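Local coordinates for fimbriae-associated protein Fap1 (Streptococcus parasanguinis, PDB 3RGU), which probably serves as a cell-wall-anchored fimbrial adhesin with a role in oral biofilm formation, at residues S36-L41 with N97-L102; Q68-A73 with T93-N98; L58-S63 with G103-K108. All coordinates share one frame; numbering follows the deposited sequence.

Contact 1 (S36-L41 with N97-L102); sequences SEAEVL and NNTQAL
Thr99 and Leu41 meet where two roughly parallel helices of the three-helix bundle come together, their short axes 9.9 Å apart and inclined at 31°. The two side chains cross at about a right angle, and methyl CD1 of Leu41 lies 3.7 Å from CG2 of Thr99. The other branch of Thr99 faces a smaller partner: OG1 is 3.5 Å from CB of Ala38, a residue short enough to let the helices approach, with CA atoms of Ala38 and Thr99 5.6 Å apart. That buried hydroxyl hydrogen-bonds within its own helix to the carbonyl oxygen of Leu95, so the oxygen can lie against Ala38 with its polarity already met, while CG2 offers carbon to Leu41. One turn on, CD2 of Leu102 packs 3.6 Å from CB of Leu41, an apolar pair that suits the inner part of the contact. The solvent side is looser. There Glu37 stretches out, CG anti to the backbone N (chi1 -170°), and only its OE2 approaches CG2 of Thr99, at 4.1 Å, while the carboxylate stays at the exposed margin. Helix 54-79 closes the inner side: Leu71 covers Ala38, and Ser63 touches Leu102.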
loop_
_atom_site.group_PDB
_atom_site.type_symbol
_atom_site.label_atom_id
_atom_site.label_comp_id
_atom_site.label_asym_id
_atom_site.label_seq_id
_atom_site.Cartn_x
_atom_site.Cartn_y
_atom_site.Cartn_z
ATOM N N SER A 36 3.351 2.610 -7.463
ATOM C CA SER A 36 4.669 3.100 -7.132
ATOM C C SER A 36 4.638 3.901 -5.823
ATOM O O SER A 36 5.629 3.989 -5.108
ATOM C CB SER A 36 5.254 3.890 -8.292
ATOM O OG SER A 36 4.589 5.125 -8.435
ATOM N N GLU A 37 3.487 4.444 -5.475
ATOM C CA GLU A 37 3.357 5.111 -4.189
ATOM C C GLU A 37 3.368 4.107 -3.027
ATOM O O GLU A 37 3.977 4.345 -1.972
ATOM C CB GLU A 37 2.073 5.920 -4.177
ATOM C CG GLU A 37 1.901 6.859 -3.000
ATOM C CD GLU A 37 0.549 7.583 -3.041
ATOM O OE1 GLU A 37 -0.112 7.583 -4.113
ATOM O OE2 GLU A 37 0.140 8.151 -1.999
ATOM N N ALA A 38 2.701 2.978 -3.235
ATOM C CA ALA A 38 2.606 1.953 -2.214
ATOM C C ALA A 38 3.972 1.387 -1.916
ATOM O O ALA A 38 4.313 1.195 -0.751
ATOM C CB ALA A 38 1.695 0.864 -2.656
ATOM N N GLU A 39 4.738 1.132 -2.979
ATOM C CA GLU A 39 6.107 0.628 -2.886
ATOM C C GLU A 39 6.971 1.520 -1.996
ATOM O O GLU A 39 7.716 1.046 -1.119
ATOM C CB GLU A 39 6.740 0.550 -4.272
ATOM C CG GLU A 39 6.261 -0.598 -5.122
ATOM C CD GLU A 39 6.634 -0.449 -6.600
ATOM O OE1 GLU A 39 7.115 0.636 -7.018
ATOM O OE2 GLU A 39 6.439 -1.428 -7.359
ATOM N N VAL A 40 6.872 2.826 -2.226
ATOM C CA VAL A 40 7.705 3.762 -1.494
ATOM C C VAL A 40 7.351 3.808 -0.010
ATOM O O VAL A 40 8.247 3.757 0.830
ATOM C CB VAL A 40 7.732 5.138 -2.157
ATOM C CG1 VAL A 40 8.125 6.215 -1.155
ATOM C CG2 VAL A 40 8.697 5.104 -3.324
ATOM N N LEU A 41 6.065 3.849 0.314
ATOM C CA LEU A 41 5.683 3.827 1.714
ATOM C C LEU A 41 6.101 2.541 2.369
ATOM O O LEU A 41 6.550 2.539 3.504
ATOM C CB LEU A 41 4.188 3.999 1.872
ATOM C CG LEU A 41 3.621 5.405 1.717
ATOM C CD1 LEU A 41 2.272 5.383 2.348
ATOM C CD2 LEU A 41 4.472 6.446 2.402
ATOM N N ASN A 97 -6.570 2.682 -0.131
ATOM C CA ASN A 97 -6.977 2.744 1.270
ATOM C C ASN A 97 -5.920 2.194 2.194
ATOM O O ASN A 97 -5.648 2.768 3.246
ATOM C CB ASN A 97 -8.294 1.984 1.490
ATOM C CG ASN A 97 -9.509 2.715 0.913
ATOM O OD1 ASN A 97 -9.555 3.957 0.855
ATOM N ND2 ASN A 97 -10.505 1.937 0.489
ATOM N N ASN A 98 -5.326 1.074 1.795
ATOM C CA ASN A 98 -4.227 0.486 2.542
ATOM C C ASN A 98 -3.027 1.408 2.618
ATOM O O ASN A 98 -2.492 1.613 3.702
ATOM C CB ASN A 98 -3.842 -0.869 1.968
ATOM C CG ASN A 98 -4.778 -1.963 2.419
ATOM O OD1 ASN A 98 -5.722 -1.714 3.168
ATOM N ND2 ASN A 98 -4.531 -3.185 1.964
ATOM N N THR A 99 -2.630 1.964 1.472
ATOM C CA THR A 99 -1.537 2.933 1.375
ATOM C C THR A 99 -1.858 4.147 2.246
ATOM O O THR A 99 -1.004 4.632 2.984
ATOM C CB THR A 99 -1.361 3.406 -0.072
ATOM O OG1 THR A 99 -0.921 2.311 -0.877
ATOM C CG2 THR A 99 -0.328 4.471 -0.167
ATOM N N GLN A 100 -3.085 4.639 2.167
ATOM C CA GLN A 100 -3.451 5.788 2.965
ATOM C C GLN A 100 -3.221 5.495 4.442
ATOM O O GLN A 100 -2.558 6.254 5.138
ATOM C CB GLN A 100 -4.877 6.225 2.666
ATOM C CG GLN A 100 -5.267 7.509 3.351
ATOM C CD GLN A 100 -4.442 8.684 2.865
ATOM O OE1 GLN A 100 -4.456 9.012 1.676
ATOM N NE2 GLN A 100 -3.706 9.323 3.783
ATOM N N ALA A 101 -3.719 4.349 4.892
ATOM C CA ALA A 101 -3.596 3.958 6.296
ATOM C C ALA A 101 -2.169 3.805 6.832
ATOM O O ALA A 101 -1.862 4.207 7.959
ATOM C CB ALA A 101 -4.370 2.661 6.457
ATOM N N LEU A 102 -1.311 3.219 6.000
ATOM C CA LEU A 102 0.097 3.081 6.285
ATOM C C LEU A 102 0.715 4.449 6.475
ATOM O O LEU A 102 1.550 4.633 7.358
ATOM C CB LEU A 102 0.787 2.374 5.131
ATOM C CG LEU A 102 2.276 2.069 5.274
ATOM C CD1 LEU A 102 2.539 1.203 6.508
ATOM C CD2 LEU A 102 2.792 1.401 4.000
#

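Contact 2 (Q68-A73 with T93-N98); sequences QSQLEA and TTLGNN
In an antiparallel helix pair of this three-helix bundle, Gln70 and Leu71 of helix 54-79 pack on Thr94, Leu95 and Asn98 of helix 85-109. The short axes approach to 9.3 Å, with their N-to-C directions 154° apart, and the nearest CA atoms are those of Gln70 and Leu95. Gln70 carries most of the contact. Its CG stands anti to the backbone N (chi1 -177°), which brings that methylene to within 3.7 Å of CA of Leu95; the chain then bends at chi2 (50°) and turns its amide toward Thr94. The two side chains cross at about a right angle, and methyl CG2 of Thr94 sits over the flat face of the amide, 3.6 Å from CD of Gln70. Glutamine suits this partly exposed place because its methylenes lie on the backbone of Leu95 while the face of its amide takes the methyl of Thr94. Thr94 has a similar division of labour: CG2 serves the packing, whereas OG1 hydrogen-bonds to the carbonyl oxygen of Ile90 in its own helix. Asn98 comes in beside the base of the glutamine, with ND2 3.5 Å from CB of Gln70, a contact of amide against carbon. Deeper in, the chemistry becomes apolar. The CD1 methyl of Leu95 reaches across to the backbone of Leu71, 3.6 Å from its N, and also lies 3.9 Å from CB of Leu71. Leucine fits this buried spot, filling it with methyl groups against the backbone and CB of Leu71. The leucines also look toward the third member of the bundle: Leu71 touches Glu39 of helix 32-50, and Leu95 reaches Met34 and Ile35 of that same helix.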
loop_
_atom_site.group_PDB
_atom_site.type_symbol
_atom_site.label_atom_id
_atom_site.label_comp_id
_atom_site.label_asym_id
_atom_site.label_seq_id
_atom_site.Cartn_x
_atom_site.Cartn_y
_atom_site.Cartn_z
ATOM N N GLN A 68 1.470 -4.612 1.628
ATOM C CA GLN A 68 2.344 -5.419 0.789
ATOM C C GLN A 68 1.559 -6.514 0.079
ATOM O O GLN A 68 1.859 -6.870 -1.056
ATOM C CB GLN A 68 3.478 -6.023 1.617
ATOM C CG GLN A 68 4.422 -6.891 0.823
ATOM C CD GLN A 68 5.348 -6.081 -0.049
ATOM O OE1 GLN A 68 5.437 -4.869 0.107
ATOM N NE2 GLN A 68 6.050 -6.744 -0.970
ATOM N N SER A 69 0.548 -7.026 0.763
ATOM C CA SER A 69 -0.238 -8.127 0.275
ATOM C C SER A 69 -1.097 -7.680 -0.893
ATOM O O SER A 69 -1.177 -8.350 -1.935
ATOM C CB SER A 69 -1.132 -8.617 1.403
ATOM O OG SER A 69 -2.110 -9.494 0.897
ATOM N N GLN A 70 -1.741 -6.535 -0.687
ATOM C CA GLN A 70 -2.656 -5.949 -1.638
ATOM C C GLN A 70 -1.896 -5.488 -2.876
ATOM O O GLN A 70 -2.330 -5.701 -4.000
ATOM C CB GLN A 70 -3.372 -4.787 -0.961
ATOM C CG GLN A 70 -4.423 -4.103 -1.799
ATOM C CD GLN A 70 -5.404 -5.068 -2.427
ATOM O OE1 GLN A 70 -5.809 -6.052 -1.811
ATOM N NE2 GLN A 70 -5.789 -4.785 -3.669
ATOM N N LEU A 71 -0.743 -4.872 -2.660
ATOM C CA LEU A 71 0.116 -4.449 -3.749
ATOM C C LEU A 71 0.469 -5.595 -4.657
ATOM O O LEU A 71 0.505 -5.423 -5.861
ATOM C CB LEU A 71 1.402 -3.854 -3.204
ATOM C CG LEU A 71 2.479 -3.449 -4.207
ATOM C CD1 LEU A 71 2.160 -2.097 -4.779
ATOM C CD2 LEU A 71 3.818 -3.394 -3.508
ATOM N N GLU A 72 0.735 -6.758 -4.075
ATOM C CA GLU A 72 1.161 -7.897 -4.858
ATOM C C GLU A 72 0.017 -8.428 -5.662
ATOM O O GLU A 72 0.216 -8.941 -6.761
ATOM C CB GLU A 72 1.718 -9.003 -3.964
ATOM C CG GLU A 72 3.126 -8.729 -3.437
ATOM C CD GLU A 72 4.136 -8.483 -4.550
ATOM O OE1 GLU A 72 4.504 -7.304 -4.748
ATOM O OE2 GLU A 72 4.545 -9.456 -5.236
ATOM N N ALA A 73 -1.181 -8.321 -5.091
ATOM C CA ALA A 73 -2.401 -8.777 -5.753
ATOM C C ALA A 73 -2.707 -7.849 -6.920
ATOM O O ALA A 73 -3.049 -8.294 -8.013
ATOM C CB ALA A 73 -3.559 -8.806 -4.781
ATOM N N THR A 93 -8.982 1.090 -5.399
ATOM C CA THR A 93 -9.565 1.695 -4.202
ATOM C C THR A 93 -8.986 1.056 -2.943
ATOM O O THR A 93 -8.658 1.754 -1.983
ATOM C CB THR A 93 -11.119 1.637 -4.194
ATOM O OG1 THR A 93 -11.632 2.179 -5.418
ATOM C CG2 THR A 93 -11.691 2.433 -3.034
ATOM N N THR A 94 -8.840 -0.267 -2.971
ATOM C CA THR A 94 -8.349 -1.001 -1.821
ATOM C C THR A 94 -6.871 -0.699 -1.587
ATOM O O THR A 94 -6.469 -0.360 -0.464
ATOM C CB THR A 94 -8.535 -2.505 -2.007
ATOM O OG1 THR A 94 -9.922 -2.788 -2.179
ATOM C CG2 THR A 94 -8.016 -3.264 -0.787
ATOM N N LEU A 95 -6.071 -0.829 -2.647
ATOM C CA LEU A 95 -4.658 -0.528 -2.552
ATOM C C LEU A 95 -4.457 0.895 -2.042
ATOM O O LEU A 95 -3.558 1.147 -1.237
ATOM C CB LEU A 95 -3.927 -0.737 -3.884
ATOM C CG LEU A 95 -2.415 -0.443 -3.790
ATOM C CD1 LEU A 95 -1.692 -1.433 -2.862
ATOM C CD2 LEU A 95 -1.744 -0.404 -5.163
ATOM N N GLY A 96 -5.305 1.811 -2.501
ATOM C CA GLY A 96 -5.237 3.202 -2.081
ATOM C C GLY A 96 -5.505 3.333 -0.597
ATOM O O GLY A 96 -4.750 3.992 0.111
ATOM N N ASN A 97 -6.570 2.682 -0.131
ATOM C CA ASN A 97 -6.977 2.744 1.270
ATOM C C ASN A 97 -5.920 2.194 2.194
ATOM O O ASN A 97 -5.648 2.768 3.246
ATOM C CB ASN A 97 -8.294 1.984 1.490
ATOM C CG ASN A 97 -9.509 2.715 0.913
ATOM O OD1 ASN A 97 -9.555 3.957 0.855
ATOM N ND2 ASN A 97 -10.505 1.937 0.489
ATOM N N ASN A 98 -5.326 1.074 1.795
ATOM C CA ASN A 98 -4.227 0.486 2.542
ATOM C C ASN A 98 -3.027 1.408 2.618
ATOM O O ASN A 98 -2.492 1.613 3.702
ATOM C CB ASN A 98 -3.842 -0.869 1.968
ATOM C CG ASN A 98 -4.778 -1.963 2.419
ATOM O OD1 ASN A 98 -5.722 -1.714 3.168
ATOM N ND2 ASN A 98 -4.531 -3.185 1.964
#

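Contact 3 (L58-S63 with G103-K108); sequences LELMKS and GNELIK
Glu59 and Glu105 face each other across an antiparallel pair of the helical bundle, helix 54-79 against helix 85-109, with the short axes 163° apart in direction. The side chains cross obliquely and their carboxylate planes are turned 62° from each other. Glu59 runs out straight, whereas Glu105, with CG anti to the backbone N, bends at chi2 (62°). The two like-charged ends are modelled close together, and their detailed placement is doubtful. Lys108, long and extended, reaches in from the exposed side, and its positive charge probably offsets part of the negative charge gathered there. Toward the bundle interior Glu105 offers carbon: its CG is 3.7 Å from CD1 of Leu60, a methyl that also approaches CD2 of Leu106 at 4.3 Å. Ser63, small enough for the seam, turns OG back to its own helix and donates to the carbonyl oxygen of Leu60 at 3.2 Å. At the solvent edge, NZ of Lys108 makes a salt-bridge hydrogen bond to Glu59, meeting the syn lone pair of OE2 at 3.2 Å.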
loop_
_atom_site.group_PDB
_atom_site.type_symbol
_atom_site.label_atom_id
_atom_site.label_comp_id
_atom_site.label_asym_id
_atom_site.label_seq_id
_atom_site.Cartn_x
_atom_site.Cartn_y
_atom_site.Cartn_z
ATOM N N LEU A 58 4.619 -3.916 15.999
ATOM C CA LEU A 58 3.524 -4.751 15.540
ATOM C C LEU A 58 2.425 -3.955 14.890
ATOM O O LEU A 58 1.845 -4.428 13.936
ATOM C CB LEU A 58 2.946 -5.569 16.684
ATOM C CG LEU A 58 1.849 -6.599 16.424
ATOM C CD1 LEU A 58 2.162 -7.536 15.269
ATOM C CD2 LEU A 58 1.650 -7.400 17.688
ATOM N N GLU A 59 2.133 -2.761 15.400
ATOM C CA GLU A 59 1.119 -1.897 14.790
ATOM C C GLU A 59 1.461 -1.552 13.350
ATOM O O GLU A 59 0.608 -1.558 12.441
ATOM C CB GLU A 59 0.994 -0.591 15.563
ATOM C CG GLU A 59 -0.079 0.329 15.040
ATOM C CD GLU A 59 -0.215 1.608 15.861
ATOM O OE1 GLU A 59 0.559 1.805 16.832
ATOM O OE2 GLU A 59 -1.098 2.425 15.521
ATOM N N LEU A 60 2.731 -1.234 13.155
ATOM C CA LEU A 60 3.199 -0.864 11.852
ATOM C C LEU A 60 3.157 -2.098 10.968
ATOM O O LEU A 60 2.720 -2.047 9.827
ATOM C CB LEU A 60 4.613 -0.303 11.931
ATOM C CG LEU A 60 5.179 0.173 10.596
ATOM C CD1 LEU A 60 4.472 1.438 10.122
ATOM C CD2 LEU A 60 6.688 0.382 10.685
ATOM N N MET A 61 3.606 -3.217 11.509
ATOM C CA MET A 61 3.717 -4.419 10.717
ATOM C C MET A 61 2.341 -4.804 10.165
ATOM O O MET A 61 2.226 -5.195 8.997
ATOM C CB MET A 61 4.377 -5.537 11.533
ATOM C CG MET A 61 4.624 -6.839 10.793
ATOM S SD MET A 61 5.518 -6.763 9.212
ATOM C CE MET A 61 7.036 -5.990 9.733
ATOM N N LYS A 62 1.299 -4.642 10.980
ATOM C CA LYS A 62 -0.044 -5.043 10.569
ATOM C C LYS A 62 -0.457 -4.247 9.334
ATOM O O LYS A 62 -0.963 -4.811 8.359
ATOM C CB LYS A 62 -1.067 -4.897 11.697
ATOM C CG LYS A 62 -0.851 -5.830 12.897
ATOM C CD LYS A 62 -2.014 -5.804 13.905
ATOM C CE LYS A 62 -1.525 -5.671 15.355
ATOM N NZ LYS A 62 -2.385 -6.319 16.410
ATOM N N SER A 63 -0.191 -2.948 9.328
ATOM C CA SER A 63 -0.588 -2.196 8.151
ATOM C C SER A 63 0.379 -2.367 7.000
ATOM O O SER A 63 -0.033 -2.342 5.850
ATOM C CB SER A 63 -0.878 -0.725 8.446
ATOM O OG SER A 63 0.241 -0.138 9.029
ATOM N N GLY A 103 0.294 5.405 5.651
ATOM C CA GLY A 103 0.716 6.801 5.787
ATOM C C GLY A 103 0.420 7.340 7.173
ATOM O O GLY A 103 1.308 7.843 7.859
ATOM N N ASN A 104 -0.825 7.204 7.606
ATOM C CA ASN A 104 -1.211 7.738 8.904
ATOM C C ASN A 104 -0.466 7.058 10.026
ATOM O O ASN A 104 -0.122 7.697 11.013
ATOM C CB ASN A 104 -2.720 7.642 9.131
ATOM C CG ASN A 104 -3.520 8.355 8.054
ATOM O OD1 ASN A 104 -4.590 7.890 7.670
ATOM N ND2 ASN A 104 -3.005 9.483 7.558
ATOM N N GLU A 105 -0.213 5.765 9.860
ATOM C CA GLU A 105 0.541 5.007 10.843
ATOM C C GLU A 105 1.954 5.580 10.948
ATOM O O GLU A 105 2.467 5.803 12.047
ATOM C CB GLU A 105 0.574 3.531 10.464
ATOM C CG GLU A 105 1.280 2.645 11.475
ATOM C CD GLU A 105 0.619 2.651 12.845
ATOM O OE1 GLU A 105 -0.629 2.689 12.922
ATOM O OE2 GLU A 105 1.358 2.608 13.851
ATOM N N LEU A 106 2.562 5.843 9.795
ATOM C CA LEU A 106 3.891 6.432 9.746
ATOM C C LEU A 106 3.960 7.809 10.410
ATOM O O LEU A 106 4.897 8.095 11.160
ATOM C CB LEU A 106 4.389 6.505 8.307
ATOM C CG LEU A 106 5.035 5.233 7.779
ATOM C CD1 LEU A 106 5.288 5.378 6.285
ATOM C CD2 LEU A 106 6.327 4.921 8.528
ATOM N N ILE A 107 2.969 8.649 10.127
ATOM C CA ILE A 107 2.854 9.961 10.752
ATOM C C ILE A 107 2.604 9.819 12.257
ATOM O O ILE A 107 3.203 10.522 13.059
ATOM C CB ILE A 107 1.741 10.794 10.077
ATOM C CG1 ILE A 107 2.227 11.311 8.724
ATOM C CG2 ILE A 107 1.311 11.961 10.948
ATOM C CD1 ILE A 107 1.117 11.668 7.764
ATOM N N LYS A 108 1.739 8.888 12.637
ATOM C CA LYS A 108 1.426 8.664 14.043
ATOM C C LYS A 108 2.656 8.308 14.903
ATOM O O LYS A 108 2.626 8.481 16.114
ATOM C CB LYS A 108 0.361 7.572 14.170
ATOM C CG LYS A 108 -0.442 7.602 15.449
ATOM C CD LYS A 108 -1.185 6.293 15.654
ATOM C CE LYS A 108 -1.617 6.144 17.105
ATOM N NZ LYS A 108 -2.260 4.832 17.348
#

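All three contacts use helix 85-109: contact 1 joins it to helix 32-50, roughly parallel, while contacts 2 and 3 join it to helix 54-79 in antiparallel fashion, some 15 Å apart between centres. Contact 1 lies closest to the middle of the chain and is the most buried; contact 2 is partly buried, and contact 3 is at the surface. The chemistry follows: methyl packing in the first, amide and methyl groups in the second, charged groups in the third. Contacts 1 and 2 merge where CB of Ala38 meets CD1 of Leu95 at 4.1 Å, and CD2 of Leu41 meets CD1 of Leu106, also at 4.1 Å, to link contacts 1 and 3.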